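Lipid-transfer protein (Thermomonospora curvata, PDB 6OK1) is of unknown precise function but belongs to the thiolase superfamily, its chain joining an N-terminal and a C-terminal thiolase-type domain. Local coordinates at residues Ala156-Tyr159 with Met160-Tyr163; Val227-Glu230 with Arg231-Leu235; Met256-Tyr259 with Tyr260-Glu263; Ala354-Val358 with Arg359-Val363. All blocks are in the same frame, centred on the assembly; numbering follows the deposited sequence. Where two conformers were deposited one is given.

Interaction 1 (Ala156-Tyr159 with Met160-Tyr163)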
loop_
_atom_site.group_PDB
_atom_site.type_symbol
_atom_site.label_atom_id
_atom_site.label_comp_id
_atom_site.label_asym_id
_atom_site.label_seq_id
_atom_site.Cartn_x
_atom_site.Cartn_y
_atom_site.Cartn_z
ATOM N N ALA A 156 -5.664 16.537 -22.463
ATOM C CA ALA A 156 -6.870 17.016 -23.136
ATOM C C ALA A 156 -6.529 17.919 -24.322
ATOM O O ALA A 156 -7.149 17.824 -25.392
ATOM C CB ALA A 156 -7.741 17.753 -22.119
ATOM N N ARG A 157 -5.535 18.790 -24.163
ATOM C CA ARG A 157 -5.184 19.703 -25.249
ATOM C C ARG A 157 -4.720 18.936 -26.468
ATOM O O ARG A 157 -5.020 19.321 -27.601
ATOM C CB ARG A 157 -4.090 20.678 -24.812
ATOM C CG ARG A 157 -3.683 21.696 -25.890
ATOM C CD ARG A 157 -4.836 22.685 -26.215
ATOM N NE ARG A 157 -4.536 23.587 -27.335
ATOM C CZ ARG A 157 -4.637 23.274 -28.629
ATOM N NH1 ARG A 157 -5.027 22.058 -29.021
ATOM N NH2 ARG A 157 -4.335 24.193 -29.553
ATOM N N ARG A 158 -3.959 17.861 -26.260
ATOM C CA ARG A 158 -3.490 17.062 -27.388
ATOM C C ARG A 158 -4.630 16.266 -28.017
ATOM O O ARG A 158 -4.676 16.083 -29.243
ATOM C CB ARG A 158 -2.362 16.136 -26.932
ATOM C CG ARG A 158 -1.728 15.335 -28.093
ATOM C CD ARG A 158 -0.812 16.197 -28.954
ATOM N NE ARG A 158 -0.469 15.478 -30.192
ATOM C CZ ARG A 158 0.446 15.882 -31.063
ATOM N NH1 ARG A 158 1.153 16.983 -30.837
ATOM N NH2 ARG A 158 0.666 15.166 -32.167
ATOM N N TYR A 159 -5.571 15.796 -27.201
ATOM C CA TYR A 159 -6.732 15.086 -27.740
ATOM C C TYR A 159 -7.571 16.015 -28.622
ATOM O O TYR A 159 -8.056 15.611 -29.696
ATOM C CB TYR A 159 -7.551 14.514 -26.582
ATOM C CG TYR A 159 -8.764 13.712 -27.008
ATOM C CD1 TYR A 159 -9.958 14.343 -27.289
ATOM C CD2 TYR A 159 -8.716 12.335 -27.106
ATOM C CE1 TYR A 159 -11.066 13.628 -27.692
ATOM C CE2 TYR A 159 -9.825 11.606 -27.513
ATOM C CZ TYR A 159 -10.999 12.266 -27.808
ATOM O OH TYR A 159 -12.143 11.587 -28.203
ATOM N N MET A 160 -7.723 17.271 -28.202
ATOM C CA MET A 160 -8.410 18.266 -29.033
ATOM C C MET A 160 -7.689 18.463 -30.352
ATOM O O MET A 160 -8.318 18.563 -31.412
ATOM C CB MET A 160 -8.475 19.600 -28.308
ATOM C CG MET A 160 -9.361 19.612 -27.083
ATOM S SD MET A 160 -9.147 21.088 -26.065
ATOM C CE MET A 160 -9.805 22.376 -27.119
ATOM N N HIS A 161 -6.367 18.577 -30.292
ATOM C CA HIS A 161 -5.566 18.754 -31.504
ATOM C C HIS A 161 -5.757 17.597 -32.475
ATOM O O HIS A 161 -5.960 17.795 -33.680
ATOM C CB HIS A 161 -4.092 18.871 -31.111
ATOM C CG HIS A 161 -3.154 18.833 -32.268
ATOM N ND1 HIS A 161 -2.905 19.936 -33.053
ATOM C CD2 HIS A 161 -2.392 17.832 -32.765
ATOM C CE1 HIS A 161 -2.045 19.609 -34.002
ATOM N NE2 HIS A 161 -1.717 18.339 -33.851
ATOM N N GLU A 162 -5.659 16.370 -31.978
ATOM C CA GLU A 162 -5.669 15.237 -32.890
ATOM C C GLU A 162 -7.054 14.943 -33.437
ATOM O O GLU A 162 -7.172 14.503 -34.587
ATOM C CB GLU A 162 -5.096 14.005 -32.196
ATOM C CG GLU A 162 -3.660 14.235 -31.799
ATOM C CD GLU A 162 -2.991 13.030 -31.183
ATOM O OE1 GLU A 162 -3.660 11.999 -30.960
ATOM O OE2 GLU A 162 -1.780 13.129 -30.927
ATOM N N TYR A 163 -8.102 15.207 -32.672
ATOM C CA TYR A 163 -9.430 14.734 -33.043
ATOM C C TYR A 163 -10.460 15.835 -33.245
ATOM O O TYR A 163 -11.605 15.536 -33.610
ATOM C CB TYR A 163 -9.925 13.761 -31.970
ATOM C CG TYR A 163 -9.091 12.515 -31.865
ATOM C CD1 TYR A 163 -8.779 11.769 -33.000
ATOM C CD2 TYR A 163 -8.590 12.078 -30.638
ATOM C CE1 TYR A 163 -8.024 10.643 -32.923
ATOM C CE2 TYR A 163 -7.830 10.920 -30.553
ATOM C CZ TYR A 163 -7.555 10.206 -31.697
ATOM O OH TYR A 163 -6.799 9.062 -31.638
HETATM O O HOH W 1 -4.444 22.337 -31.969
HETATM O O HOH W 2 -0.483 12.200 -33.226
#

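Interaction 2 (Val227-Glu230 with Arg231-Leu235)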
loop_
_atom_site.group_PDB
_atom_site.type_symbol
_atom_site.label_atom_id
_atom_site.label_comp_id
_atom_site.label_asym_id
_atom_site.label_seq_id
_atom_site.Cartn_x
_atom_site.Cartn_y
_atom_site.Cartn_z
ATOM N N VAL A 227 -18.358 -11.494 -1.310
ATOM C CA VAL A 227 -18.432 -12.876 -0.847
ATOM C C VAL A 227 -18.449 -13.787 -2.067
ATOM O O VAL A 227 -18.499 -13.325 -3.211
ATOM C CB VAL A 227 -19.686 -13.124 0.024
ATOM C CG1 VAL A 227 -19.614 -12.330 1.287
ATOM C CG2 VAL A 227 -20.924 -12.759 -0.746
ATOM N N SER A 228 -18.459 -15.106 -1.833
ATOM C CA SER A 228 -18.649 -15.992 -2.968
ATOM C C SER A 228 -20.040 -15.783 -3.558
ATOM O O SER A 228 -20.988 -15.388 -2.871
ATOM C CB SER A 228 -18.468 -17.457 -2.559
ATOM O OG SER A 228 -19.560 -17.870 -1.760
ATOM N N THR A 229 -20.169 -16.066 -4.851
ATOM C CA THR A 229 -21.478 -15.965 -5.474
ATOM C C THR A 229 -22.480 -16.912 -4.806
ATOM O O THR A 229 -23.639 -16.537 -4.593
ATOM C CB THR A 229 -21.349 -16.223 -6.981
ATOM O OG1 THR A 229 -20.576 -15.159 -7.574
ATOM C CG2 THR A 229 -22.700 -16.257 -7.648
ATOM N N GLU A 230 -22.041 -18.117 -4.421
ATOM C CA GLU A 230 -22.924 -19.056 -3.717
ATOM C C GLU A 230 -23.425 -18.449 -2.411
ATOM O O GLU A 230 -24.627 -18.494 -2.110
ATOM C CB GLU A 230 -22.207 -20.390 -3.455
ATOM C CG GLU A 230 -21.883 -21.211 -4.691
ATOM C CD GLU A 230 -20.757 -20.626 -5.518
ATOM O OE1 GLU A 230 -20.046 -19.729 -5.021
ATOM O OE2 GLU A 230 -20.587 -21.068 -6.671
ATOM N N ARG A 231 -22.514 -17.849 -1.631
ATOM C CA ARG A 231 -22.914 -17.180 -0.397
ATOM C C ARG A 231 -23.853 -16.018 -0.667
ATOM O O ARG A 231 -24.852 -15.833 0.041
ATOM C CB ARG A 231 -21.664 -16.694 0.343
ATOM C CG ARG A 231 -21.868 -16.255 1.787
ATOM C CD ARG A 231 -21.059 -17.133 2.748
ATOM N NE ARG A 231 -20.830 -16.515 4.053
ATOM C CZ ARG A 231 -21.795 -16.216 4.916
ATOM N NH1 ARG A 231 -23.057 -16.446 4.602
ATOM N NH2 ARG A 231 -21.508 -15.667 6.085
ATOM N N ALA A 232 -23.548 -15.202 -1.687
ATOM C CA ALA A 232 -24.371 -14.035 -1.971
ATOM C C ALA A 232 -25.814 -14.431 -2.254
ATOM O O ALA A 232 -26.736 -13.679 -1.932
ATOM C CB ALA A 232 -23.786 -13.258 -3.157
ATOM N N ARG A 233 -26.023 -15.599 -2.852
ATOM C CA ARG A 233 -27.378 -16.050 -3.169
ATOM C C ARG A 233 -28.235 -16.265 -1.928
ATOM O O ARG A 233 -29.466 -16.237 -2.031
ATOM C CB ARG A 233 -27.319 -17.333 -3.999
ATOM C CG ARG A 233 -26.982 -17.082 -5.452
ATOM C CD ARG A 233 -26.448 -18.328 -6.115
ATOM N NE ARG A 233 -26.120 -18.067 -7.515
ATOM C CZ ARG A 233 -25.349 -18.853 -8.251
ATOM N NH1 ARG A 233 -24.836 -19.953 -7.727
ATOM N NH2 ARG A 233 -25.100 -18.539 -9.519
ATOM N N ASP A 234 -27.627 -16.473 -0.763
ATOM C CA ASP A 234 -28.373 -16.597 0.483
ATOM C C ASP A 234 -28.478 -15.293 1.259
ATOM O O ASP A 234 -29.112 -15.264 2.314
ATOM C CB ASP A 234 -27.738 -17.682 1.359
ATOM C CG ASP A 234 -27.880 -19.079 0.756
ATOM O OD1 ASP A 234 -28.825 -19.343 -0.011
ATOM O OD2 ASP A 234 -27.039 -19.935 1.047
ATOM N N LEU A 235 -27.907 -14.213 0.759
ATOM C CA LEU A 235 -27.975 -12.919 1.412
ATOM C C LEU A 235 -29.132 -12.090 0.844
ATOM O O LEU A 235 -29.799 -12.501 -0.110
ATOM C CB LEU A 235 -26.613 -12.218 1.256
ATOM C CG LEU A 235 -25.499 -13.039 1.913
ATOM C CD1 LEU A 235 -24.123 -12.331 1.808
ATOM C CD2 LEU A 235 -25.792 -13.350 3.389
#

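Interaction 3 (Met256-Tyr259 with Tyr260-Glu263)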
loop_
_atom_site.group_PDB
_atom_site.type_symbol
_atom_site.label_atom_id
_atom_site.label_comp_id
_atom_site.label_asym_id
_atom_site.label_seq_id
_atom_site.Cartn_x
_atom_site.Cartn_y
_atom_site.Cartn_z
ATOM N N MET A 256 -0.007 10.190 -13.433
ATOM C CA MET A 256 -0.777 11.273 -14.035
ATOM C C MET A 256 -0.063 11.979 -15.169
ATOM O O MET A 256 -0.664 12.867 -15.777
ATOM C CB MET A 256 -1.197 12.330 -13.003
ATOM C CG MET A 256 -2.105 11.761 -11.951
ATOM S SD MET A 256 -3.666 11.226 -12.668
ATOM C CE MET A 256 -4.381 12.795 -13.142
ATOM N N THR A 257 1.164 11.598 -15.507
ATOM C CA THR A 257 1.978 12.399 -16.418
ATOM C C THR A 257 2.706 11.533 -17.453
ATOM O O THR A 257 3.881 11.778 -17.762
ATOM C CB THR A 257 2.985 13.245 -15.647
ATOM O OG1 THR A 257 3.834 12.426 -14.838
ATOM C CG2 THR A 257 2.271 14.237 -14.742
ATOM N N SER A 258 2.007 10.540 -18.015
ATOM C CA SER A 258 2.597 9.663 -19.041
ATOM C C SER A 258 2.616 10.388 -20.389
ATOM O O SER A 258 1.865 10.084 -21.321
ATOM C CB SER A 258 1.844 8.350 -19.143
ATOM O OG SER A 258 1.702 7.752 -17.858
ATOM N N TYR A 259 3.539 11.329 -20.485
ATOM C CA TYR A 259 3.620 12.286 -21.581
ATOM C C TYR A 259 4.663 11.907 -22.623
ATOM O O TYR A 259 4.920 12.695 -23.549
ATOM C CB TYR A 259 3.990 13.660 -21.022
ATOM C CG TYR A 259 3.008 14.307 -20.056
ATOM C CD1 TYR A 259 1.643 14.092 -20.138
ATOM C CD2 TYR A 259 3.475 15.157 -19.085
ATOM C CE1 TYR A 259 0.764 14.716 -19.258
ATOM C CE2 TYR A 259 2.606 15.783 -18.195
ATOM C CZ TYR A 259 1.264 15.549 -18.284
ATOM O OH TYR A 259 0.442 16.199 -17.408
ATOM N N TYR A 260 5.279 10.740 -22.491
ATOM C CA TYR A 260 6.484 10.404 -23.240
ATOM C C TYR A 260 6.272 9.219 -24.171
ATOM O O TYR A 260 7.217 8.789 -24.854
ATOM C CB TYR A 260 7.626 10.142 -22.250
ATOM C CG TYR A 260 7.683 11.198 -21.153
ATOM C CD1 TYR A 260 8.325 12.401 -21.357
ATOM C CD2 TYR A 260 7.059 10.980 -19.912
ATOM C CE1 TYR A 260 8.369 13.368 -20.363
ATOM C CE2 TYR A 260 7.063 11.932 -18.939
ATOM C CZ TYR A 260 7.734 13.129 -19.157
ATOM O OH TYR A 260 7.804 14.116 -18.203
ATOM N N ARG A 261 5.060 8.688 -24.216
ATOM C CA ARG A 261 4.674 7.615 -25.126
ATOM C C ARG A 261 4.537 8.130 -26.548
ATOM O O ARG A 261 4.342 9.319 -26.777
ATOM C CB ARG A 261 3.329 7.044 -24.713
ATOM C CG ARG A 261 3.356 6.426 -23.355
ATOM C CD ARG A 261 1.970 6.394 -22.696
ATOM N NE ARG A 261 2.001 5.435 -21.592
ATOM C CZ ARG A 261 0.990 5.173 -20.767
ATOM N NH1 ARG A 261 -0.151 5.827 -20.860
ATOM N NH2 ARG A 261 1.127 4.197 -19.857
ATOM N N SER A 262 4.569 7.206 -27.517
ATOM C CA SER A 262 4.446 7.625 -28.907
ATOM C C SER A 262 3.163 8.415 -29.123
ATOM O O SER A 262 3.161 9.423 -29.840
ATOM C CB SER A 262 4.517 6.409 -29.842
ATOM O OG SER A 262 3.467 5.484 -29.590
ATOM N N GLU A 263 2.070 7.976 -28.506
ATOM C CA GLU A 263 0.804 8.694 -28.527
ATOM C C GLU A 263 0.305 8.844 -27.094
ATOM O O GLU A 263 0.408 7.904 -26.289
ATOM C CB GLU A 263 -0.249 7.972 -29.371
ATOM C CG GLU A 263 0.036 8.039 -30.863
ATOM C CD GLU A 263 -1.218 7.929 -31.706
ATOM O OE1 GLU A 263 -2.130 8.765 -31.528
ATOM O OE2 GLU A 263 -1.292 7.008 -32.546
HETATM O O HOH W 3 6.524 13.318 -15.962
HETATM O O HOH W 4 -0.521 8.443 -22.053
#

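Interaction 4 (Ala354-Val358 with Arg359-Val363)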
loop_
_atom_site.group_PDB
_atom_site.type_symbol
_atom_site.label_atom_id
_atom_site.label_comp_id
_atom_site.label_asym_id
_atom_site.label_seq_id
_atom_site.Cartn_x
_atom_site.Cartn_y
_atom_site.Cartn_z
ATOM N N ALA A 354 -22.914 1.096 -9.545
ATOM C CA ALA A 354 -22.981 -0.059 -10.438
ATOM C C ALA A 354 -23.729 -1.208 -9.781
ATOM O O ALA A 354 -24.504 -1.920 -10.430
ATOM C CB ALA A 354 -21.561 -0.482 -10.819
ATOM N N VAL A 355 -23.496 -1.407 -8.490
ATOM C CA VAL A 355 -24.212 -2.439 -7.752
ATOM C C VAL A 355 -25.712 -2.144 -7.755
ATOM O O VAL A 355 -26.542 -3.031 -8.003
ATOM C CB VAL A 355 -23.657 -2.544 -6.320
ATOM C CG1 VAL A 355 -24.560 -3.445 -5.450
ATOM C CG2 VAL A 355 -22.199 -3.085 -6.325
ATOM N N ARG A 356 -26.086 -0.890 -7.503
ATOM C CA ARG A 356 -27.507 -0.543 -7.538
ATOM C C ARG A 356 -28.111 -0.811 -8.903
ATOM O O ARG A 356 -29.244 -1.305 -9.002
ATOM C CB ARG A 356 -27.709 0.917 -7.152
ATOM C CG ARG A 356 -27.373 1.232 -5.726
ATOM C CD ARG A 356 -27.728 2.700 -5.436
ATOM N NE ARG A 356 -27.000 3.191 -4.299
ATOM C CZ ARG A 356 -25.945 3.998 -4.340
ATOM N NH1 ARG A 356 -25.485 4.525 -5.479
ATOM N NH2 ARG A 356 -25.396 4.310 -3.194
ATOM N N LEU A 357 -27.381 -0.480 -9.971
ATOM C CA LEU A 357 -27.905 -0.714 -11.312
ATOM C C LEU A 357 -28.189 -2.199 -11.521
ATOM O O LEU A 357 -29.254 -2.566 -12.046
ATOM C CB LEU A 357 -26.917 -0.181 -12.354
ATOM C CG LEU A 357 -26.808 1.343 -12.480
ATOM C CD1 LEU A 357 -25.541 1.739 -13.271
ATOM C CD2 LEU A 357 -28.022 1.911 -13.144
ATOM N N VAL A 358 -27.273 -3.073 -11.069
ATOM C CA VAL A 358 -27.503 -4.514 -11.197
ATOM C C VAL A 358 -28.701 -4.938 -10.351
ATOM O O VAL A 358 -29.527 -5.755 -10.784
ATOM C CB VAL A 358 -26.233 -5.299 -10.819
ATOM C CG1 VAL A 358 -26.528 -6.805 -10.761
ATOM C CG2 VAL A 358 -25.129 -5.016 -11.827
ATOM N N ARG A 359 -28.806 -4.406 -9.133
ATOM C CA ARG A 359 -29.929 -4.709 -8.254
ATOM C C ARG A 359 -31.243 -4.161 -8.782
ATOM O O ARG A 359 -32.303 -4.688 -8.422
ATOM C CB ARG A 359 -29.689 -4.119 -6.857
ATOM C CG ARG A 359 -28.563 -4.727 -6.069
ATOM C CD ARG A 359 -28.363 -3.943 -4.768
ATOM N NE ARG A 359 -27.405 -4.558 -3.862
ATOM C CZ ARG A 359 -27.111 -4.075 -2.660
ATOM N NH1 ARG A 359 -27.724 -2.980 -2.231
ATOM N NH2 ARG A 359 -26.221 -4.688 -1.899
ATOM N N GLY A 360 -31.199 -3.123 -9.620
ATOM C CA GLY A 360 -32.399 -2.407 -10.035
ATOM C C GLY A 360 -32.777 -1.243 -9.150
ATOM O O GLY A 360 -33.888 -0.714 -9.276
ATOM N N THR A 361 -31.869 -0.787 -8.287
ATOM C CA THR A 361 -32.201 0.162 -7.237
ATOM C C THR A 361 -31.541 1.525 -7.417
ATOM O O THR A 361 -31.542 2.331 -6.484
ATOM C CB THR A 361 -31.829 -0.423 -5.880
ATOM O OG1 THR A 361 -30.419 -0.681 -5.831
ATOM C CG2 THR A 361 -32.587 -1.750 -5.640
ATOM N N SER A 362 -31.024 1.831 -8.605
ATOM C CA SER A 362 -30.502 3.169 -8.837
ATOM C C SER A 362 -31.623 4.208 -8.807
ATOM O O SER A 362 -32.735 3.957 -9.281
ATOM C CB SER A 362 -29.785 3.238 -10.183
ATOM O OG SER A 362 -29.543 4.590 -10.526
ATOM N N VAL A 363 -31.316 5.395 -8.274
ATOM C CA VAL A 363 -32.266 6.515 -8.324
ATOM C C VAL A 363 -32.556 6.942 -9.757
ATOM O O VAL A 363 -33.593 7.560 -10.017
ATOM C CB VAL A 363 -31.764 7.720 -7.493
ATOM C CG1 VAL A 363 -31.562 7.307 -6.040
ATOM C CG2 VAL A 363 -30.473 8.318 -8.099
#

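Interaction 1 (Ala156-Tyr159 with Met160-Tyr163)
With CG of Arg158 trans to the backbone N (chi1 -175°) and a bend at chi2, the guanidinium swings along helix 148-163 to Glu162, one turn on, whose side chain runs extended beyond CG; the result, in the Glu162 conformer given here, is an i to i+4 salt bridge in the last turns of the helix. Arg158 NE gives Glu162 OE2 a nearly straight hydrogen bond of 2.8 Å. This oxygen lies in the guanidinium plane but is met on its anti side, with the donor 25° out of the carboxylate plane, and the two flat groups stand almost perpendicular. A weak second bond comes from Arg158 NH2, while Glu162 OE1 is held by Thr265 OG1. His161 CD2 rests over the guanidinium, 3.8 Å from Arg158 CZ. Arg158 NH1 bonds to the backbone of a neighbouring protein chain and Arg157 NE to an aromatic side chain there, so this helix end lies at an interface. A water joins Arg157 NH1 to His161 ND1. On another flank Tyr163 turns its ring edge to the face of Tyr159, whose OH bonds Glu306. This T-shaped pair has planes 66° apart, and Tyr159 CE2 lies 3.4 Å from Tyr163 CD2.

Interaction 2 (Val227-Glu230 with Arg231-Leu235)
Arg231 meets both Ser228 and Val227 where strand 219-228 passes straight into the short helix 229-232, and the meeting is a classic N-cap. Ser228 OG accepts from Arg231 N at 3.0 Å with a nearly straight N-H (161°). It can do so because chi1 of 71° sets OG between the backbone N and the carbonyl carbon, on the side of the helix's first N-H groups. Ser228 O takes the next donor, Ala232 N, at 2.8 Å. The CB of Arg231 sits beside this cap, 3.2 Å from Ser228 OG, and the rest of its side chain leads away to lie against Leu43.

Val227 meets the turn with carbon alone. Its CG2 reaches Ala232 CB at 3.8 Å and Leu235 CD1 at 4.1 Å, the latter belonging to the type I turn from Ala232 to Leu235. Ala11 of strand 8-15 lies against both Val227 and Leu235, so the group packs on the central sheet.

Glu230, exposed and itself poorly ordered, adds mostly backbone: its carbonyl O receives a weak bond from Arg233 N, which also donates to Thr229 O. The Glu230 carboxylate and the Arg233 guanidinium can at most attract as nearby charges, since the oxygen lies well out of the guanidinium plane. Arg233 NE is instead in a salt bridge with Asp390, and Thr229 CG2 is centred over one guanidinium face, 3.8 Å from Arg233 CZ.

Interaction 3 (Met256-Tyr259 with Tyr260-Glu263)
Thr257 touches Tyr260 through its carbonyl: Thr257 O lies 3.4 Å from Tyr260 CE2, approaching the ring obliquely. Its hydroxyl reaches the phenol OH of the same ring, carried by the next carbon round, through a water, which is 3.0 Å from Thr257 OG1 and also bonded to Tyr260 OH. Thr257 O is engaged again by a weak bond from Tyr259 N, the mark of an inverse gamma turn centred on Ser258.

Ser258 turns a methylene to Arg261. Its CB lies over one face of the guanidinium, toward the rim, 3.6 Å from Arg261 NH1, while Ser258 OG is held by His254 N. The Arg261 chain, extended from CG to NE, carries the guanidinium back alongside Ser258, and the polar edge of its head is well supplied: NE bonds Tyr251 O, NH2 bonds Gln253, and NH1 forms a salt bridge with Glu269. A water bridges Arg261 NH1, at 2.9 Å, to Ser258 O. The buried guanidinium is thus fixed in rotation as well as in place.

Tyr259 supplies a CH-pi contact. Its CB stands 4.1 Å from the centroid of the Tyr260 ring, only 9° off the ring normal, and its own ring lies over Thr257 CA. The carbonyls of Tyr259 and Arg261 each accept from a basic side chain of a neighbouring protein chain. The loop runs between strand 240-248 and helix 268-281, which supplies Glu269, and lies against helix 148-163, where Tyr259 OH bonds Trp151 O and its ring meets Phe155.

Interaction 4 (Ala354-Val358 with Arg359-Val363)
Arg356 O receives Thr361 N at 2.8 Å in a nearly straight bond (160°), while Gly360 N gives a longer, weak bond to Leu357 O; the pair defines the Schellman motif that ends helix 348-359. Gly360 is its C-prime residue. With phi of 90° it takes a left-handed conformation in which a CB would press on the preceding carbonyl.

Packing is tight on the inner flanks. Arg359 N makes a regular helical bond to Val355 O, and the two side chains lie side by side, pointing the same way. Because Val355 CG1 is trans to its backbone N (chi1 170°), this methyl comes over one face of the Arg359 guanidinium, 3.4 Å from Arg359 NE. A salt bridge from Arg359 NH2 to Asp40 holds the far end of the group. Beyond the turn, Leu357 CD2 meets Ser362 CB at 3.7 Å, and Ser362 OG is bonded to Glu353.

The solvent side is looser. Gly360 and Thr361 are exposed there, and Thr361 crosses the Arg356 side chain at about a right angle with OG1 3.4 Å from Arg356 CB. Beyond that crossing the Arg356 chain runs on extended, its guanidinium drawn off to a salt bridge with Glu353.

The last turns of the helix lie on the sheet: Ala354, Leu357 and Val358 rest on Val372 of strand 371-375, Val355 and Val358 on Leu387 of strand 382-388, and Val355 and Arg359 on Ile13 of strand 8-15.

How the interactions relate
Each contact is local, between abutting segments, so none closes a long loop; from the N terminus the four follow in series without nesting or crossing. Interaction 1 ends helix 148-163, and interaction 2 carries strand 219-228 into a short helix on the opposite side of the chain's centre. Interaction 3 returns to the first site: its centre is 13 Å from that of interaction 1, the like-charged carboxylates of Glu162 and Glu263 come close in the conformers given, and both contacts meet a neighbouring protein chain. Interaction 4 ends helix 348-359 with its centre 17 Å from that of interaction 2, not touching it, though both rest on strand 8-15 of the central sheet.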